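Local coordinates for SCO family protein (Aquifex aeolicus, PDB 3ME7) that probably binds copper and takes part in electron transfer, as a SCO1/2-family protein whose thioredoxin-like domain carries a redox-active disulfide, at residues A[11-16]-A[21-26]; A[45-50]-A[128-133]; A[28-33]-A[155-160]. All coordinates share one frame; numbering follows the deposited sequence. Where two conformers were deposited one is given.

All three interactions reach the same mixed sheet. Interaction 1 is partly buried and closes a beta hairpin at one edge of that sheet. Interactions 2 and 3 are small buried contacts that set helices 43-52 and 150-160 against it. Their chemistry differs accordingly. Interaction 1 has three backbone hydrogen bonds and an aliphatic-aromatic contact; the other two rest on van der Waals packing between side chains. Interactions 2 and 3 share more of the fold, because strands 129-133 and 31-36 are neighbours and Val-130 packs on Ile-32. Interaction 2 lies beside the predicted copper site. Interactions 1 and 3 lie away from it.

Interaction 1 of 3, residues A[11-16]-A[21-26]; sequences ITLVDS and FQLKNL
Leu-13 lies over one face of the Phe-21 ring. Its CB sits 4.1 Å from the centroid of that ring, offset toward the rim, in a CH-pi contact. Farther out, Leu-13 CD1 meets CE2 of Phe-21 at 3.8 Å. The first torsion of Phe-21 (chi1 66°) holds CG between the backbone N and the carbonyl carbon, and this swings the ring toward the neighbouring strand. The backbone N of Asp-15 lies at the ring edge, near its plane. On the other face of the hairpin, Thr-12 pairs with Gln-22. OG1 of Thr-12 packs against CG of Gln-22 at 3.8 Å.

The backbones fix this pairing. Leu-13 and Phe-21 form an antiparallel hydrogen-bonded pair, with Leu-13 N to Phe-21 O at 2.8 Å and Phe-21 N to Leu-13 O at 3.0 Å. Leu-23 N adds a third bond to Ile-11 O, 2.9 Å long. The chain then enters the 3-10 segment 23-26. Asn-25 OD1 accepts a bond from Gln-22 N there, with the donor above the amide plane.

The two strands form a hairpin at one border of the mixed sheet. Strand 20-22 is outermost and strand 12-15 runs next to 95-100. Leu-13 and Phe-21 both rest on Val-98 of that strand, while Ile-11 touches helix 103-112.

Interaction 2 of 3, residues A[45-50]-A[128-133]; sequences PLITKS and NVVVVL
Ile-47 carries the helix side of this contact and reaches both Asn-128 and Val-130. Its CB points toward strand 129-133 and splits into two branches. The short branch, CG2, is anti to the backbone N. It approaches CG2 of Val-130 at 4.4 Å, a loose methyl-to-methyl contact. The long branch leaves through CG1, which lies beside the backbone N (chi1 -67°). An extended second torsion (chi2 165°) then carries CD1 away from the helix to Asn-128. This terminal methyl lies 3.6 Å from OD1 of Asn-128 and 3.9 Å from CB of the same residue. The amide carbon, CG, is only slightly farther. The amide therefore turns its oxygen rather than ND2 to the methyl. The contact is van der Waals in kind, with an apolar methyl against a polar group.

Helix 43-52 is the first helix of the thioredoxin-like fold and follows strand 31-36. The disulfide between Cys-40 and Cys-44 lies where this helix begins. These cysteines and His-126 are predicted to bind copper, as in other SCO proteins. Ile-47 is one turn along from Cys-44, and Asn-128 is two residues beyond His-126. The contact lies between the chain regions that carry the predicted ligands.

Around the two branches, Ile-47 also touches Ser-34 of strand 31-36. Tyr-148 packs on both Ile-47 and Val-130. Val-130 further meets Ile-32 and, on helix 150-160, Phe-153.

Interaction 3 of 3, residues A[28-33]-A[155-160]; sequences GKPIIL and NALRLA
Ala-160 N gives a 2.9 Å hydrogen bond to Ala-156 O, and this last helical turn holds the Ala-160 methyl against Pro-30. The bond lies within the helix. Across the contact itself the side chains meet by apolar packing.

Pro-30 is the centre of it. Its CB faces the helix and touches two residues one turn apart. One is Ala-160, whose CB lies 3.8 Å from Pro-30 CB. The other is Leu-157, whose CD2 lies 3.8 Å from Pro-30 CB. The next ring atom, Pro-30 CG, also comes close to Ala-160, with its CB at 4.1 Å. Pro-30 CB thus meets both residues, and CG adds a contact to Ala-160 alone.

Leu-157 reaches across with its tip. Its CG lies beside the backbone N (chi1 -75°), and with an extended chi2 of 168° the two torsions together carry CD2 to Pro-30. That methyl touches Pro-30, just before the strand, and Ile-32 within it, where CD1 of Ile-32 approaches CD2 of Leu-157 at 4.2 Å. Ile-32 needs its full length for this, and an extended chi2 of 174° carries CD1 to the leucine. Ile-31, between Pro-30 and Ile-32, turns to the other side of the sheet and meets Leu-26, Trp-66 and Ile-68 there.

Strand 129-133 fills in alongside, where its Val-132 touches Ala-156 and Ala-160. The helix end is packed on strands 31-36, 129-133 and 139-144. Helix 150-160 follows the antiparallel strands 129-133 and 139-144 and packs back over the sheet. This is the beta-beta-alpha half of a thioredoxin fold, its closing helix laid against the strand that precedes the disulfide region.

Interaction 1 of 3, residues A[11-16]-A[21-26]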
loop_
_atom_site.group_PDB
_atom_site.type_symbol
_atom_site.label_atom_id
_atom_site.label_comp_id
_atom_site.label_asym_id
_atom_site.label_seq_id
_atom_site.Cartn_x
_atom_site.Cartn_y
_atom_site.Cartn_z
ATOM N N ILE A 11 -1.289 8.056 11.820
ATOM C CA ILE A 11 -0.945 8.646 10.526
ATOM C C ILE A 11 -2.227 9.098 9.822
ATOM O O ILE A 11 -3.162 8.302 9.658
ATOM C CB ILE A 11 -0.193 7.614 9.667
ATOM C CG1 ILE A 11 1.216 7.443 10.234
ATOM C CG2 ILE A 11 -0.142 8.049 8.181
ATOM C CD1 ILE A 11 1.968 6.211 9.743
ATOM N N THR A 12 -2.251 10.361 9.397
ATOM C CA THR A 12 -3.387 10.902 8.677
ATOM C C THR A 12 -3.128 10.822 7.180
ATOM O O THR A 12 -2.087 11.311 6.686
ATOM C CB THR A 12 -3.694 12.356 9.097
ATOM O OG1 THR A 12 -4.015 12.395 10.499
ATOM C CG2 THR A 12 -4.892 12.890 8.299
ATOM N N LEU A 13 -4.068 10.181 6.480
ATOM C CA LEU A 13 -4.076 10.057 5.029
ATOM C C LEU A 13 -5.275 10.806 4.464
ATOM O O LEU A 13 -6.263 11.043 5.167
ATOM C CB LEU A 13 -4.153 8.572 4.646
ATOM C CG LEU A 13 -3.049 7.685 5.227
ATOM C CD1 LEU A 13 -3.457 6.194 5.028
ATOM C CD2 LEU A 13 -1.713 7.987 4.613
ATOM N N VAL A 14 -5.187 11.188 3.196
ATOM C CA VAL A 14 -6.264 11.869 2.485
ATOM C C VAL A 14 -6.434 11.118 1.164
ATOM O O VAL A 14 -5.457 10.982 0.383
ATOM C CB VAL A 14 -5.923 13.347 2.210
ATOM C CG1 VAL A 14 -7.140 14.089 1.671
ATOM C CG2 VAL A 14 -5.409 14.031 3.482
ATOM N N ASP A 15 -7.643 10.598 0.932
ATOM C CA ASP A 15 -7.910 9.886 -0.314
ATOM C C ASP A 15 -8.135 10.835 -1.494
ATOM O O ASP A 15 -8.141 12.050 -1.328
ATOM C CB ASP A 15 -9.025 8.832 -0.167
ATOM C CG ASP A 15 -10.398 9.424 -0.095
ATOM O OD1 ASP A 15 -10.572 10.604 -0.430
ATOM O OD2 ASP A 15 -11.315 8.649 0.267
ATOM N N SER A 16 -8.298 10.268 -2.686
ATOM C CA SER A 16 -8.348 11.072 -3.907
ATOM C C SER A 16 -9.634 11.886 -4.028
ATOM O O SER A 16 -9.752 12.724 -4.925
ATOM C CB SER A 16 -8.180 10.179 -5.137
ATOM O OG SER A 16 -9.143 9.135 -5.127
ATOM N N PHE A 21 -8.689 10.615 6.813
ATOM C CA PHE A 21 -8.859 9.548 7.799
ATOM C C PHE A 21 -7.517 9.171 8.413
ATOM O O PHE A 21 -6.447 9.517 7.883
ATOM C CB PHE A 21 -9.531 8.312 7.167
ATOM C CG PHE A 21 -8.691 7.617 6.109
ATOM C CD1 PHE A 21 -8.656 8.091 4.785
ATOM C CD2 PHE A 21 -7.966 6.471 6.420
ATOM C CE1 PHE A 21 -7.885 7.448 3.809
ATOM C CE2 PHE A 21 -7.198 5.808 5.451
ATOM C CZ PHE A 21 -7.156 6.308 4.136
ATOM N N GLN A 22 -7.574 8.469 9.544
ATOM C CA GLN A 22 -6.362 7.955 10.156
ATOM C C GLN A 22 -6.197 6.498 9.804
ATOM O O GLN A 22 -7.178 5.775 9.605
ATOM C CB GLN A 22 -6.366 8.171 11.663
ATOM C CG GLN A 22 -6.078 9.624 12.008
ATOM C CD GLN A 22 -6.187 9.895 13.471
ATOM O OE1 GLN A 22 -7.263 9.770 14.049
ATOM N NE2 GLN A 22 -5.068 10.273 14.091
ATOM N N LEU A 23 -4.952 6.058 9.689
ATOM C CA LEU A 23 -4.707 4.677 9.323
ATOM C C LEU A 23 -5.461 3.696 10.235
ATOM O O LEU A 23 -5.978 2.679 9.760
ATOM C CB LEU A 23 -3.210 4.381 9.300
ATOM C CG LEU A 23 -2.858 2.970 8.846
ATOM C CD1 LEU A 23 -3.438 2.694 7.443
ATOM C CD2 LEU A 23 -1.356 2.827 8.846
ATOM N N LYS A 24 -5.555 4.015 11.522
ATOM C CA LYS A 24 -6.290 3.178 12.480
ATOM C C LYS A 24 -7.751 2.943 12.074
ATOM O O LYS A 24 -8.384 1.961 12.494
ATOM C CB LYS A 24 -6.227 3.789 13.883
ATOM C CG LYS A 24 -7.038 5.071 14.046
ATOM C CD LYS A 24 -7.077 5.520 15.496
ATOM C CE LYS A 24 -5.706 5.975 15.971
ATOM N NZ LYS A 24 -5.718 6.306 17.430
ATOM N N ASN A 25 -8.305 3.846 11.263
ATOM C CA ASN A 25 -9.709 3.733 10.847
ATOM C C ASN A 25 -9.946 2.547 9.915
ATOM O O ASN A 25 -11.090 2.138 9.687
ATOM C CB ASN A 25 -10.197 5.016 10.165
ATOM C CG ASN A 25 -10.127 6.241 11.076
ATOM O OD1 ASN A 25 -9.953 7.368 10.598
ATOM N ND2 ASN A 25 -10.252 6.034 12.384
ATOM N N LEU A 26 -8.859 2.006 9.382
ATOM C CA LEU A 26 -8.909 0.849 8.483
ATOM C C LEU A 26 -8.670 -0.459 9.208
ATOM O O LEU A 26 -8.669 -1.513 8.572
ATOM C CB LEU A 26 -7.867 0.967 7.361
ATOM C CG LEU A 26 -7.920 2.179 6.404
ATOM C CD1 LEU A 26 -6.774 2.099 5.413
ATOM C CD2 LEU A 26 -9.232 2.266 5.666
#

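Interaction 2 of 3, residues A[45-50]-A[128-133]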
loop_
_atom_site.group_PDB
_atom_site.type_symbol
_atom_site.label_atom_id
_atom_site.label_comp_id
_atom_site.label_asym_id
_atom_site.label_seq_id
_atom_site.Cartn_x
_atom_site.Cartn_y
_atom_site.Cartn_z
ATOM N N PRO A 45 3.905 2.192 -12.916
ATOM C CA PRO A 45 2.869 1.580 -13.760
ATOM C C PRO A 45 2.962 0.063 -13.732
ATOM O O PRO A 45 1.942 -0.609 -13.767
ATOM C CB PRO A 45 3.170 2.130 -15.173
ATOM C CG PRO A 45 3.947 3.383 -14.937
ATOM C CD PRO A 45 4.752 3.117 -13.687
ATOM N N LEU A 46 4.175 -0.482 -13.667
ATOM C CA LEU A 46 4.326 -1.939 -13.637
ATOM C C LEU A 46 3.720 -2.525 -12.354
ATOM O O LEU A 46 2.959 -3.486 -12.406
ATOM C CB LEU A 46 5.794 -2.348 -13.811
ATOM C CG LEU A 46 6.488 -1.811 -15.073
ATOM C CD1 LEU A 46 7.893 -2.396 -15.184
ATOM C CD2 LEU A 46 5.658 -2.150 -16.309
ATOM N N ILE A 47 4.037 -1.916 -11.221
ATOM C CA ILE A 47 3.518 -2.358 -9.925
ATOM C C ILE A 47 1.992 -2.308 -9.907
ATOM O O ILE A 47 1.336 -3.284 -9.543
ATOM C CB ILE A 47 4.073 -1.490 -8.768
ATOM C CG1 ILE A 47 5.587 -1.726 -8.618
ATOM C CG2 ILE A 47 3.315 -1.792 -7.466
ATOM C CD1 ILE A 47 6.315 -0.675 -7.773
ATOM N N THR A 48 1.436 -1.174 -10.336
ATOM C CA THR A 48 -0.012 -0.978 -10.249
ATOM C C THR A 48 -0.733 -1.905 -11.226
ATOM O O THR A 48 -1.734 -2.522 -10.869
ATOM C CB THR A 48 -0.384 0.498 -10.446
ATOM O OG1 THR A 48 0.349 1.282 -9.486
ATOM C CG2 THR A 48 -1.858 0.708 -10.215
ATOM N N LYS A 49 -0.213 -2.019 -12.452
ATOM C CA LYS A 49 -0.792 -2.940 -13.436
ATOM C C LYS A 49 -0.701 -4.383 -12.942
ATOM O O LYS A 49 -1.631 -5.164 -13.140
ATOM C CB LYS A 49 -0.076 -2.809 -14.784
ATOM C CG LYS A 49 -0.380 -1.511 -15.501
ATOM C CD LYS A 49 0.513 -1.348 -16.718
ATOM C CE LYS A 49 0.180 -0.051 -17.434
ATOM N NZ LYS A 49 0.841 -0.016 -18.749
ATOM N N SER A 50 0.418 -4.734 -12.307
ATOM C CA SER A 50 0.559 -6.076 -11.739
ATOM C C SER A 50 -0.458 -6.344 -10.619
ATOM O O SER A 50 -1.072 -7.416 -10.579
ATOM C CB SER A 50 1.990 -6.322 -11.270
ATOM O OG SER A 50 2.168 -7.700 -10.977
ATOM N N ASN A 128 10.773 -1.479 -5.161
ATOM C CA ASN A 128 9.465 -1.954 -5.619
ATOM C C ASN A 128 8.909 -2.883 -4.569
ATOM O O ASN A 128 9.381 -4.000 -4.429
ATOM C CB ASN A 128 9.602 -2.684 -6.963
ATOM C CG ASN A 128 10.237 -1.806 -8.036
ATOM O OD1 ASN A 128 9.886 -0.637 -8.192
ATOM N ND2 ASN A 128 11.183 -2.353 -8.761
ATOM N N VAL A 129 7.904 -2.424 -3.829
ATOM C CA VAL A 129 7.432 -3.202 -2.703
ATOM C C VAL A 129 5.930 -3.048 -2.495
ATOM O O VAL A 129 5.370 -1.978 -2.728
ATOM C CB VAL A 129 8.197 -2.846 -1.394
ATOM C CG1 VAL A 129 7.901 -1.409 -0.961
ATOM C CG2 VAL A 129 7.845 -3.851 -0.283
ATOM N N VAL A 130 5.288 -4.143 -2.076
ATOM C CA VAL A 130 3.933 -4.101 -1.569
ATOM C C VAL A 130 4.010 -4.656 -0.160
ATOM O O VAL A 130 4.723 -5.629 0.094
ATOM C CB VAL A 130 2.987 -4.935 -2.478
ATOM C CG1 VAL A 130 1.623 -5.154 -1.840
ATOM C CG2 VAL A 130 2.815 -4.221 -3.808
ATOM N N VAL A 131 3.314 -4.012 0.776
ATOM C CA VAL A 131 3.409 -4.387 2.179
ATOM C C VAL A 131 2.037 -4.890 2.601
ATOM O O VAL A 131 1.010 -4.293 2.254
ATOM C CB VAL A 131 3.829 -3.205 3.089
ATOM C CG1 VAL A 131 4.108 -3.697 4.525
ATOM C CG2 VAL A 131 5.072 -2.492 2.553
ATOM N N VAL A 132 2.015 -5.985 3.368
ATOM C CA VAL A 132 0.745 -6.541 3.817
ATOM C C VAL A 132 0.661 -6.456 5.334
ATOM O O VAL A 132 1.518 -6.983 6.036
ATOM C CB VAL A 132 0.523 -7.992 3.321
ATOM C CG1 VAL A 132 -0.900 -8.424 3.698
ATOM C CG2 VAL A 132 0.678 -8.054 1.804
ATOM N N LEU A 133 -0.368 -5.761 5.821
ATOM C CA LEU A 133 -0.600 -5.582 7.253
ATOM C C LEU A 133 -1.753 -6.421 7.781
ATOM O O LEU A 133 -2.729 -6.704 7.073
ATOM C CB LEU A 133 -0.924 -4.121 7.566
ATOM C CG LEU A 133 -0.117 -3.021 6.875
ATOM C CD1 LEU A 133 -0.659 -1.657 7.308
ATOM C CD2 LEU A 133 1.329 -3.157 7.245
#

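Interaction 3 of 3, residues A[28-33]-A[155-160]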
loop_
_atom_site.group_PDB
_atom_site.type_symbol
_atom_site.label_atom_id
_atom_site.label_comp_id
_atom_site.label_asym_id
_atom_site.label_seq_id
_atom_site.Cartn_x
_atom_site.Cartn_y
_atom_site.Cartn_z
ATOM N N GLY A 28 -9.299 -3.865 11.174
ATOM C CA GLY A 28 -10.400 -4.845 11.129
ATOM C C GLY A 28 -10.380 -5.720 9.891
ATOM O O GLY A 28 -11.110 -6.709 9.812
ATOM N N LYS A 29 -9.548 -5.351 8.913
ATOM C CA LYS A 29 -9.304 -6.162 7.716
ATOM C C LYS A 29 -7.813 -6.070 7.401
ATOM O O LYS A 29 -7.175 -5.041 7.721
ATOM C CB LYS A 29 -10.052 -5.602 6.496
ATOM C CG LYS A 29 -11.534 -5.275 6.670
ATOM C CD LYS A 29 -12.092 -4.720 5.360
ATOM C CE LYS A 29 -13.500 -4.175 5.537
ATOM N NZ LYS A 29 -14.517 -5.239 5.742
ATOM N N PRO A 30 -7.242 -7.102 6.729
ATOM C CA PRO A 30 -5.882 -6.941 6.206
ATOM C C PRO A 30 -5.779 -5.743 5.251
ATOM O O PRO A 30 -6.767 -5.358 4.597
ATOM C CB PRO A 30 -5.643 -8.229 5.423
ATOM C CG PRO A 30 -6.546 -9.232 6.069
ATOM C CD PRO A 30 -7.781 -8.440 6.405
ATOM N N ILE A 31 -4.604 -5.133 5.238
ATOM C CA ILE A 31 -4.356 -3.955 4.414
ATOM C C ILE A 31 -3.184 -4.224 3.487
ATOM O O ILE A 31 -2.108 -4.633 3.923
ATOM C CB ILE A 31 -4.072 -2.728 5.291
ATOM C CG1 ILE A 31 -5.317 -2.392 6.124
ATOM C CG2 ILE A 31 -3.680 -1.538 4.412
ATOM C CD1 ILE A 31 -5.021 -1.658 7.411
ATOM N N ILE A 32 -3.404 -3.993 2.195
ATOM C CA ILE A 32 -2.325 -4.110 1.204
ATOM C C ILE A 32 -1.884 -2.691 0.819
ATOM O O ILE A 32 -2.674 -1.922 0.275
ATOM C CB ILE A 32 -2.787 -4.900 -0.030
ATOM C CG1 ILE A 32 -3.163 -6.341 0.368
ATOM C CG2 ILE A 32 -1.717 -4.908 -1.109
ATOM C CD1 ILE A 32 -3.791 -7.166 -0.785
ATOM N N LEU A 33 -0.620 -2.381 1.099
ATOM C CA LEU A 33 -0.064 -1.031 0.912
ATOM C C LEU A 33 0.871 -1.015 -0.272
ATOM O O LEU A 33 1.773 -1.842 -0.355
ATOM C CB LEU A 33 0.765 -0.591 2.135
ATOM C CG LEU A 33 0.134 -0.305 3.489
ATOM C CD1 LEU A 33 1.225 0.106 4.482
ATOM C CD2 LEU A 33 -0.899 0.800 3.360
ATOM N N ASN A 155 -0.433 -16.320 0.418
ATOM C CA ASN A 155 0.352 -16.569 1.626
ATOM C C ASN A 155 0.427 -15.324 2.529
ATOM O O ASN A 155 0.299 -15.424 3.751
ATOM C CB ASN A 155 1.745 -17.083 1.249
ATOM C CG ASN A 155 1.702 -18.474 0.591
ATOM O OD1 ASN A 155 0.673 -19.135 0.585
ATOM N ND2 ASN A 155 2.823 -18.903 0.031
ATOM N N ALA A 156 0.577 -14.153 1.920
ATOM C CA ALA A 156 0.701 -12.910 2.679
ATOM C C ALA A 156 -0.609 -12.601 3.406
ATOM O O ALA A 156 -0.605 -12.245 4.593
ATOM C CB ALA A 156 1.090 -11.763 1.735
ATOM N N LEU A 157 -1.726 -12.787 2.708
ATOM C CA LEU A 157 -3.039 -12.532 3.316
ATOM C C LEU A 157 -3.355 -13.537 4.427
ATOM O O LEU A 157 -3.944 -13.170 5.433
ATOM C CB LEU A 157 -4.156 -12.530 2.267
ATOM C CG LEU A 157 -4.201 -11.284 1.385
ATOM C CD1 LEU A 157 -5.151 -11.554 0.228
ATOM C CD2 LEU A 157 -4.623 -10.033 2.197
ATOM N N ARG A 158 -2.975 -14.796 4.240
ATOM C CA ARG A 158 -3.102 -15.781 5.324
ATOM C C ARG A 158 -2.302 -15.356 6.563
ATOM O O ARG A 158 -2.820 -15.386 7.691
ATOM C CB ARG A 158 -2.716 -17.172 4.836
ATOM C CG ARG A 158 -3.781 -17.752 3.884
ATOM C CD ARG A 158 -3.410 -19.143 3.428
ATOM N NE ARG A 158 -3.896 -20.196 4.335
ATOM C CZ ARG A 158 -3.274 -21.357 4.515
ATOM N NH1 ARG A 158 -2.123 -21.616 3.896
ATOM N NH2 ARG A 158 -3.786 -22.258 5.329
ATOM N N LEU A 159 -1.061 -14.919 6.364
ATOM C CA LEU A 159 -0.266 -14.390 7.483
ATOM C C LEU A 159 -0.931 -13.200 8.155
ATOM O O LEU A 159 -0.918 -13.089 9.383
ATOM C CB LEU A 159 1.133 -13.994 7.031
ATOM C CG LEU A 159 2.091 -15.133 6.692
ATOM C CD1 LEU A 159 3.370 -14.560 6.142
ATOM C CD2 LEU A 159 2.363 -15.983 7.922
ATOM N N ALA A 160 -1.491 -12.307 7.346
ATOM C CA ALA A 160 -2.177 -11.131 7.855
ATOM C C ALA A 160 -3.345 -11.518 8.743
ATOM O O ALA A 160 -3.620 -10.835 9.728
ATOM C CB ALA A 160 -2.647 -10.240 6.705
#